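Local coordinates for protein inorganic pyrophosphatase (PDB 3LO0) that probably catalyses the magnesium-dependent hydrolysis of inorganic pyrophosphate to two phosphate ions, working as a homohexamer, at residues A[35-40]-A[91-96]; A[123-128]-A[184-189]. All coordinates share one frame; numbering follows the deposited sequence.

Contact 1 (A[35-40]-A[91-96])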
ATOM      1  N   LYS A  35      25.289  -4.185 -23.632  1.00 25.41           N
ATOM      2  CA  LYS A  35      25.683  -4.647 -22.303  1.00 25.66           C
ATOM      3  C   LYS A  35      24.866  -3.937 -21.231  1.00 24.12           C
ATOM      4  O   LYS A  35      24.597  -4.489 -20.148  1.00 25.40           O
ATOM      5  CB  LYS A  35      27.181  -4.391 -22.047  1.00 26.29           C
ATOM      6  N   GLU A  36      24.505  -2.703 -21.528  1.00 24.17           N
ATOM      7  CA  GLU A  36      23.647  -1.912 -20.661  1.00 24.85           C
ATOM      8  C   GLU A  36      22.602  -1.251 -21.519  1.00 23.79           C
ATOM      9  O   GLU A  36      22.916  -0.699 -22.615  1.00 22.41           O
ATOM     10  CB  GLU A  36      24.434  -0.848 -19.918  1.00 26.73           C
ATOM     11  CG  GLU A  36      25.494  -1.390 -18.932  1.00 30.90           C
ATOM     12  CD  GLU A  36      26.387  -0.260 -18.380  1.00 38.56           C
ATOM     13  OE1 GLU A  36      27.532  -0.082 -18.883  1.00 46.70           O
ATOM     14  OE2 GLU A  36      25.926   0.479 -17.488  1.00 40.08           O
ATOM     15  N   ILE A  37      21.377  -1.273 -20.981  1.00 21.93           N
ATOM     16  CA  ILE A  37      20.242  -0.722 -21.633  1.00 21.69           C
ATOM     17  C   ILE A  37      19.458   0.196 -20.695  1.00 22.05           C
ATOM     18  O   ILE A  37      19.349  -0.055 -19.478  1.00 21.42           O
ATOM     19  CB  ILE A  37      19.331  -1.838 -22.163  1.00 21.08           C
ATOM     20  CG1 ILE A  37      18.974  -2.854 -21.089  1.00 21.21           C
ATOM     21  CG2 ILE A  37      20.006  -2.574 -23.399  1.00 21.31           C
ATOM     22  CD1 ILE A  37      17.774  -3.789 -21.493  1.00 18.74           C
ATOM     23  N   ASN A  38      18.921   1.258 -21.272  1.00 22.72           N
ATOM     24  CA  ASN A  38      17.948   2.052 -20.585  1.00 23.69           C
ATOM     25  C   ASN A  38      16.598   1.415 -20.785  1.00 23.56           C
ATOM     26  O   ASN A  38      16.191   1.092 -21.910  1.00 24.08           O
ATOM     27  CB  ASN A  38      17.912   3.479 -21.083  1.00 24.20           C
ATOM     28  CG  ASN A  38      19.162   4.240 -20.763  1.00 25.95           C
ATOM     29  OD1 ASN A  38      19.766   4.064 -19.707  1.00 27.44           O
ATOM     30  ND2 ASN A  38      19.558   5.119 -21.688  1.00 27.51           N
ATOM     31  N   VAL A  39      15.863   1.259 -19.696  1.00 21.82           N
ATOM     32  CA  VAL A  39      14.517   0.744 -19.811  1.00 21.03           C
ATOM     33  C   VAL A  39      13.520   1.750 -19.221  1.00 20.97           C
ATOM     34  O   VAL A  39      13.676   2.196 -18.073  1.00 20.83           O
ATOM     35  CB  VAL A  39      14.388  -0.607 -19.086  1.00 21.47           C
ATOM     36  CG1 VAL A  39      12.973  -1.187 -19.304  1.00 21.12           C
ATOM     37  CG2 VAL A  39      15.508  -1.569 -19.539  1.00 22.45           C
ATOM     38  N   ILE A  40      12.516   2.115 -20.006  1.00 20.00           N
ATOM     39  CA  ILE A  40      11.429   2.963 -19.514  1.00 21.04           C
ATOM     40  C   ILE A  40      10.386   2.052 -18.967  1.00 19.61           C
ATOM     41  O   ILE A  40       9.860   1.218 -19.700  1.00 20.30           O
ATOM     42  CB  ILE A  40      10.803   3.840 -20.607  1.00 21.16           C
ATOM     43  CG1 ILE A  40      11.814   4.894 -21.022  1.00 23.63           C
ATOM     44  CG2 ILE A  40       9.508   4.506 -20.053  1.00 23.88           C
ATOM     45  CD1 ILE A  40      11.303   5.931 -22.007  1.00 25.05           C
ATOM     46  N   VAL A  91      11.555  -3.097 -28.146  1.00 27.37           N
ATOM     47  CA  VAL A  91      11.881  -4.313 -27.415  1.00 25.17           C
ATOM     48  C   VAL A  91      11.332  -4.234 -25.978  1.00 23.56           C
ATOM     49  O   VAL A  91      11.565  -3.252 -25.280  1.00 21.21           O
ATOM     50  CB  VAL A  91      13.430  -4.520 -27.359  1.00 25.14           C
ATOM     51  CG1 VAL A  91      13.794  -5.751 -26.538  1.00 25.48           C
ATOM     52  CG2 VAL A  91      14.019  -4.596 -28.764  1.00 25.12           C
ATOM     53  N   ASP A  92      10.604  -5.257 -25.546  1.00 23.19           N
ATOM     54  CA  ASP A  92      10.064  -5.282 -24.183  1.00 23.32           C
ATOM     55  C   ASP A  92      11.035  -5.970 -23.239  1.00 22.00           C
ATOM     56  O   ASP A  92      11.678  -6.992 -23.581  1.00 21.89           O
ATOM     57  CB  ASP A  92       8.737  -6.046 -24.143  1.00 23.46           C
ATOM     58  CG  ASP A  92       7.666  -5.391 -24.986  1.00 28.62           C
ATOM     59  OD1 ASP A  92       7.599  -4.135 -24.992  1.00 29.07           O
ATOM     60  OD2 ASP A  92       6.904  -6.145 -25.641  1.00 32.52           O
ATOM     61  N   VAL A  93      11.062  -5.451 -22.020  1.00 20.16           N
ATOM     62  CA  VAL A  93      12.002  -5.863 -21.021  1.00 19.47           C
ATOM     63  C   VAL A  93      11.310  -6.044 -19.659  1.00 19.48           C
ATOM     64  O   VAL A  93      10.591  -5.150 -19.176  1.00 18.83           O
ATOM     65  CB  VAL A  93      13.144  -4.831 -20.877  1.00 18.84           C
ATOM     66  CG1 VAL A  93      14.216  -5.333 -19.899  1.00 15.89           C
ATOM     67  CG2 VAL A  93      13.725  -4.499 -22.211  1.00 20.56           C
ATOM     68  N   LEU A  94      11.588  -7.187 -19.036  1.00 19.03           N
ATOM     69  CA  LEU A  94      11.328  -7.400 -17.620  1.00 20.27           C
ATOM     70  C   LEU A  94      12.560  -7.032 -16.818  1.00 19.12           C
ATOM     71  O   LEU A  94      13.628  -7.586 -17.054  1.00 20.31           O
ATOM     72  CB  LEU A  94      11.017  -8.871 -17.353  1.00 19.94           C
ATOM     73  CG  LEU A  94       9.768  -9.351 -18.085  1.00 24.08           C
ATOM     74  CD1 LEU A  94       9.928 -10.796 -18.537  1.00 26.76           C
ATOM     75  CD2 LEU A  94       8.534  -9.156 -17.166  1.00 22.52           C
ATOM     76  N   VAL A  95      12.423  -6.134 -15.854  1.00 17.98           N
ATOM     77  CA  VAL A  95      13.532  -5.802 -14.986  1.00 17.65           C
ATOM     78  C   VAL A  95      13.236  -6.309 -13.588  1.00 19.29           C
ATOM     79  O   VAL A  95      12.351  -5.811 -12.935  1.00 19.89           O
ATOM     80  CB  VAL A  95      13.825  -4.306 -14.934  1.00 18.39           C
ATOM     81  CG1 VAL A  95      15.143  -4.036 -14.157  1.00 17.08           C
ATOM     82  CG2 VAL A  95      13.897  -3.707 -16.381  1.00 17.51           C
ATOM     83  N   ALA A  96      13.967  -7.316 -13.148  1.00 20.68           N
ATOM     84  CA  ALA A  96      13.817  -7.809 -11.782  1.00 22.02           C
ATOM     85  C   ALA A  96      14.350  -6.756 -10.832  1.00 22.86           C
ATOM     86  O   ALA A  96      15.328  -6.082 -11.124  1.00 22.72           O
ATOM     87  CB  ALA A  96      14.577  -9.134 -11.626  1.00 22.92           C
TER
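Val39 meets Val93 and Val95 through aliphatic branches alone; the contact has no ring, amide or other flat group, and methyl and branch carbons do all the touching. The barrel is of the OB-fold type known for soluble pyrophosphatases: strands 37-41, 76-79, 92-95, 124-131 and 106-118 pair in a closed ring, with 37-41 and 92-95 both paired to 76-79. The axes of strands 37-40 and 92-95 run nearly at right angles (91°) and approach to 8.2 Å, a separation bridged by side chains. Val39 fits obliquely against Val93, its CG1 lying 4.0 Å from Val93 CB. The same CG1 is anti to the backbone N (chi1 -176°) and also meets Val95 CG2 at 4.0 Å, tip to tip, which places one methyl against two residues of the facing strand. Asp92 and Leu94 alternate with these valines and point away from the apolar barrel interior; Asp92 is a predicted magnesium ligand, so the strand probably offers a metal ligand on the face turned away from these valines. Ile37 holds CG1 between the backbone N and carbonyl carbon (chi1 52°), and its CD1 ends 4.2 Å from each of Val93 CG1 and CG2.

Contact 2 (A[123-128]-A[184-189])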
ATOM      1  N   GLU A 123       6.346 -14.921 -33.428  1.00 47.36           N
ATOM      2  CA  GLU A 123       7.228 -15.007 -32.264  1.00 46.83           C
ATOM      3  C   GLU A 123       7.208 -13.707 -31.439  1.00 45.05           C
ATOM      4  O   GLU A 123       7.097 -12.623 -31.996  1.00 45.28           O
ATOM      5  CB  GLU A 123       8.661 -15.341 -32.703  1.00 47.28           C
ATOM      6  CG  GLU A 123       9.474 -16.065 -31.633  1.00 48.87           C
ATOM      7  CD  GLU A 123      10.800 -16.596 -32.144  1.00 52.57           C
ATOM      8  OE1 GLU A 123      11.583 -15.794 -32.731  1.00 55.14           O
ATOM      9  OE2 GLU A 123      11.057 -17.813 -31.962  1.00 54.87           O
ATOM     10  N   ASP A 124       7.337 -13.834 -30.115  1.00 43.45           N
ATOM     11  CA  ASP A 124       7.237 -12.703 -29.173  1.00 41.93           C
ATOM     12  C   ASP A 124       8.274 -12.920 -28.047  1.00 39.20           C
ATOM     13  O   ASP A 124       8.135 -13.862 -27.270  1.00 40.78           O
ATOM     14  CB  ASP A 124       5.792 -12.648 -28.626  1.00 42.00           C
ATOM     15  CG  ASP A 124       5.533 -11.482 -27.629  1.00 43.71           C
ATOM     16  OD1 ASP A 124       6.061 -10.356 -27.771  1.00 46.01           O
ATOM     17  OD2 ASP A 124       4.724 -11.710 -26.708  1.00 45.93           O
ATOM     18  N   VAL A 125       9.309 -12.086 -27.968  1.00 35.87           N
ATOM     19  CA  VAL A 125      10.369 -12.261 -26.935  1.00 33.45           C
ATOM     20  C   VAL A 125      10.294 -11.183 -25.849  1.00 31.23           C
ATOM     21  O   VAL A 125       9.899 -10.061 -26.123  1.00 32.19           O
ATOM     22  CB  VAL A 125      11.803 -12.201 -27.522  1.00 33.09           C
ATOM     23  CG1 VAL A 125      11.986 -13.218 -28.667  1.00 31.66           C
ATOM     24  CG2 VAL A 125      12.143 -10.773 -27.978  1.00 32.36           C
ATOM     25  N   LYS A 126      10.685 -11.541 -24.625  1.00 28.93           N
ATOM     26  CA  LYS A 126      10.741 -10.607 -23.515  1.00 27.11           C
ATOM     27  C   LYS A 126      12.134 -10.726 -22.932  1.00 24.73           C
ATOM     28  O   LYS A 126      12.493 -11.782 -22.428  1.00 24.50           O
ATOM     29  CB  LYS A 126       9.709 -10.941 -22.426  1.00 27.14           C
ATOM     30  CG  LYS A 126       8.319 -11.248 -22.973  1.00 29.18           C
ATOM     31  CD  LYS A 126       7.636  -9.990 -23.461  1.00 27.99           C
ATOM     32  CE  LYS A 126       6.293 -10.324 -24.029  1.00 27.87           C
ATOM     33  NZ  LYS A 126       5.697  -9.142 -24.586  1.00 29.72           N
ATOM     34  N   ILE A 127      12.906  -9.654 -23.017  1.00 22.39           N
ATOM     35  CA  ILE A 127      14.215  -9.595 -22.372  1.00 21.26           C
ATOM     36  C   ILE A 127      14.037  -9.656 -20.865  1.00 20.49           C
ATOM     37  O   ILE A 127      13.092  -9.070 -20.337  1.00 20.42           O
ATOM     38  CB  ILE A 127      14.962  -8.318 -22.749  1.00 21.10           C
ATOM     39  CG1 ILE A 127      15.080  -8.147 -24.266  1.00 23.79           C
ATOM     40  CG2 ILE A 127      16.355  -8.347 -22.148  1.00 21.76           C
ATOM     41  CD1 ILE A 127      15.697  -9.363 -24.982  1.00 26.07           C
ATOM     42  N   LEU A 128      14.877 -10.439 -20.181  1.00 20.34           N
ATOM     43  CA  LEU A 128      14.988 -10.419 -18.722  1.00 19.40           C
ATOM     44  C   LEU A 128      16.291  -9.710 -18.373  1.00 19.41           C
ATOM     45  O   LEU A 128      17.365 -10.062 -18.848  1.00 19.58           O
ATOM     46  CB  LEU A 128      14.987 -11.830 -18.107  1.00 20.14           C
ATOM     47  CG  LEU A 128      15.121 -11.902 -16.572  1.00 20.27           C
ATOM     48  CD1 LEU A 128      13.906 -11.253 -15.913  1.00 19.93           C
ATOM     49  CD2 LEU A 128      15.419 -13.380 -16.058  1.00 22.04           C
ATOM     50  N   GLU A 184      21.297 -10.085 -26.068  1.00 24.10           N
ATOM     51  CA  GLU A 184      22.124  -8.998 -26.581  1.00 25.02           C
ATOM     52  C   GLU A 184      22.019  -8.848 -28.092  1.00 24.79           C
ATOM     53  O   GLU A 184      21.959  -7.732 -28.616  1.00 23.80           O
ATOM     54  CB  GLU A 184      23.559  -9.229 -26.123  1.00 26.47           C
ATOM     55  CG  GLU A 184      23.751  -8.941 -24.627  1.00 29.54           C
ATOM     56  CD  GLU A 184      25.157  -9.236 -24.123  1.00 36.18           C
ATOM     57  OE1 GLU A 184      25.515  -8.683 -23.063  1.00 41.85           O
ATOM     58  OE2 GLU A 184      25.893 -10.025 -24.754  1.00 38.89           O
ATOM     59  N   LYS A 185      21.961  -9.981 -28.791  1.00 25.17           N
ATOM     60  CA  LYS A 185      21.887 -10.014 -30.251  1.00 25.63           C
ATOM     61  C   LYS A 185      20.516  -9.519 -30.693  1.00 25.64           C
ATOM     62  O   LYS A 185      20.372  -8.738 -31.660  1.00 26.05           O
ATOM     63  CB  LYS A 185      22.132 -11.458 -30.752  1.00 25.58           C
ATOM     64  N   LEU A 186      19.489  -9.965 -29.986  1.00 25.92           N
ATOM     65  CA  LEU A 186      18.151  -9.427 -30.232  1.00 25.74           C
ATOM     66  C   LEU A 186      18.096  -7.918 -30.033  1.00 24.55           C
ATOM     67  O   LEU A 186      17.454  -7.198 -30.817  1.00 24.13           O
ATOM     68  CB  LEU A 186      17.125 -10.109 -29.351  1.00 26.71           C
ATOM     69  CG  LEU A 186      16.873 -11.571 -29.751  1.00 30.08           C
ATOM     70  CD1 LEU A 186      16.081 -12.299 -28.660  1.00 31.37           C
ATOM     71  CD2 LEU A 186      16.135 -11.594 -31.069  1.00 32.49           C
ATOM     72  N   ILE A 187      18.746  -7.420 -28.980  1.00 23.44           N
ATOM     73  CA  ILE A 187      18.724  -5.967 -28.724  1.00 22.68           C
ATOM     74  C   ILE A 187      19.445  -5.232 -29.851  1.00 22.81           C
ATOM     75  O   ILE A 187      18.938  -4.227 -30.371  1.00 22.89           O
ATOM     76  CB  ILE A 187      19.344  -5.623 -27.364  1.00 22.54           C
ATOM     77  CG1 ILE A 187      18.392  -6.066 -26.249  1.00 20.33           C
ATOM     78  CG2 ILE A 187      19.674  -4.110 -27.259  1.00 21.42           C
ATOM     79  CD1 ILE A 187      19.074  -6.341 -24.892  1.00 16.11           C
ATOM     80  N   LEU A 188      20.575  -5.781 -30.278  1.00 24.11           N
ATOM     81  CA  LEU A 188      21.337  -5.164 -31.374  1.00 25.24           C
ATOM     82  C   LEU A 188      20.557  -5.120 -32.666  1.00 26.10           C
ATOM     83  O   LEU A 188      20.595  -4.092 -33.359  1.00 26.65           O
ATOM     84  CB  LEU A 188      22.678  -5.844 -31.587  1.00 25.74           C
ATOM     85  CG  LEU A 188      23.692  -5.545 -30.473  1.00 27.35           C
ATOM     86  CD1 LEU A 188      24.988  -6.187 -30.860  1.00 28.60           C
ATOM     87  CD2 LEU A 188      23.878  -4.044 -30.228  1.00 26.19           C
ATOM     88  N   SER A 189      19.848  -6.201 -33.007  1.00 26.93           N
ATOM     89  CA  SER A 189      19.055  -6.237 -34.270  1.00 28.71           C
ATOM     90  C   SER A 189      17.874  -5.270 -34.245  1.00 28.61           C
ATOM     91  O   SER A 189      17.339  -4.878 -35.289  1.00 27.02           O
ATOM     92  CB  SER A 189      18.543  -7.665 -34.554  1.00 28.63           C
ATOM     93  OG  SER A 189      17.451  -7.980 -33.693  1.00 36.06           O
TER
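Val125 and Leu186 meet end to end, Val125 CG1 standing 4.2 Å from Leu186 CD1. Two residues further along the strand, Ile127 CG2 lies 4.4 Å from Ile187 CD1, a looser approach between buried side chains. The backbones stay well apart, with 8.6 Å between Ile127 CA and Ile187 CA, so side chains alone span the gap. Leu186 points toward the strand, whereas Ile187 leaves the helix obliquely and brings its extended CG1-CD1 arm (chi2 155°) back to Ile127. A chi1 of -55° sets Val125 CG1 anti to the carbonyl carbon, where it meets the leucine methyl. Behind this shell, the helix holding Leu186 and Ile187 is regular, with the bond from Leu188 N to Glu184 O (2.9 Å) bracketing them. On the strand, Asp124 and Lys126 alternate with Val125 and Ile127. Lys126 NZ makes a salt bridge to Asp124 OD1 at 3.4 Å, its hydrogen bond weak, and a hydrogen bond with Tyr77 OH, linking a predicted magnesium ligand to a predicted substrate-binding residue. Farther out, Val125 rests on Val114 and Val116 of strand 106-118, and Ile127 on Val91 and Val93. This apolar side of a barrel strand thus turns to the core and is probably covered by helix 180-189, while helix 150-162 covers the other side, at Lys126 and Leu128.

Contact 1 is entirely buried, centred about 5 Å from the centre of the chain; contact 2, about 10 Å from it, is only partly buried. Both are purely aliphatic between their segments and similar in size (146 and 164 Å² buried), but one joins two strands across the barrel interior and the other a strand to a helix packed against it. Strands 92-95 and 124-131 tie them together as parallel neighbours: probable hydrogen bonds run from Leu94 N to Ile127 O (2.7 Å) and from Ile127 N to Asp92 O (3.0 Å). Each contact also contributes a predicted magnesium ligand, Asp92 and Asp124, from residues outside its apolar pairs.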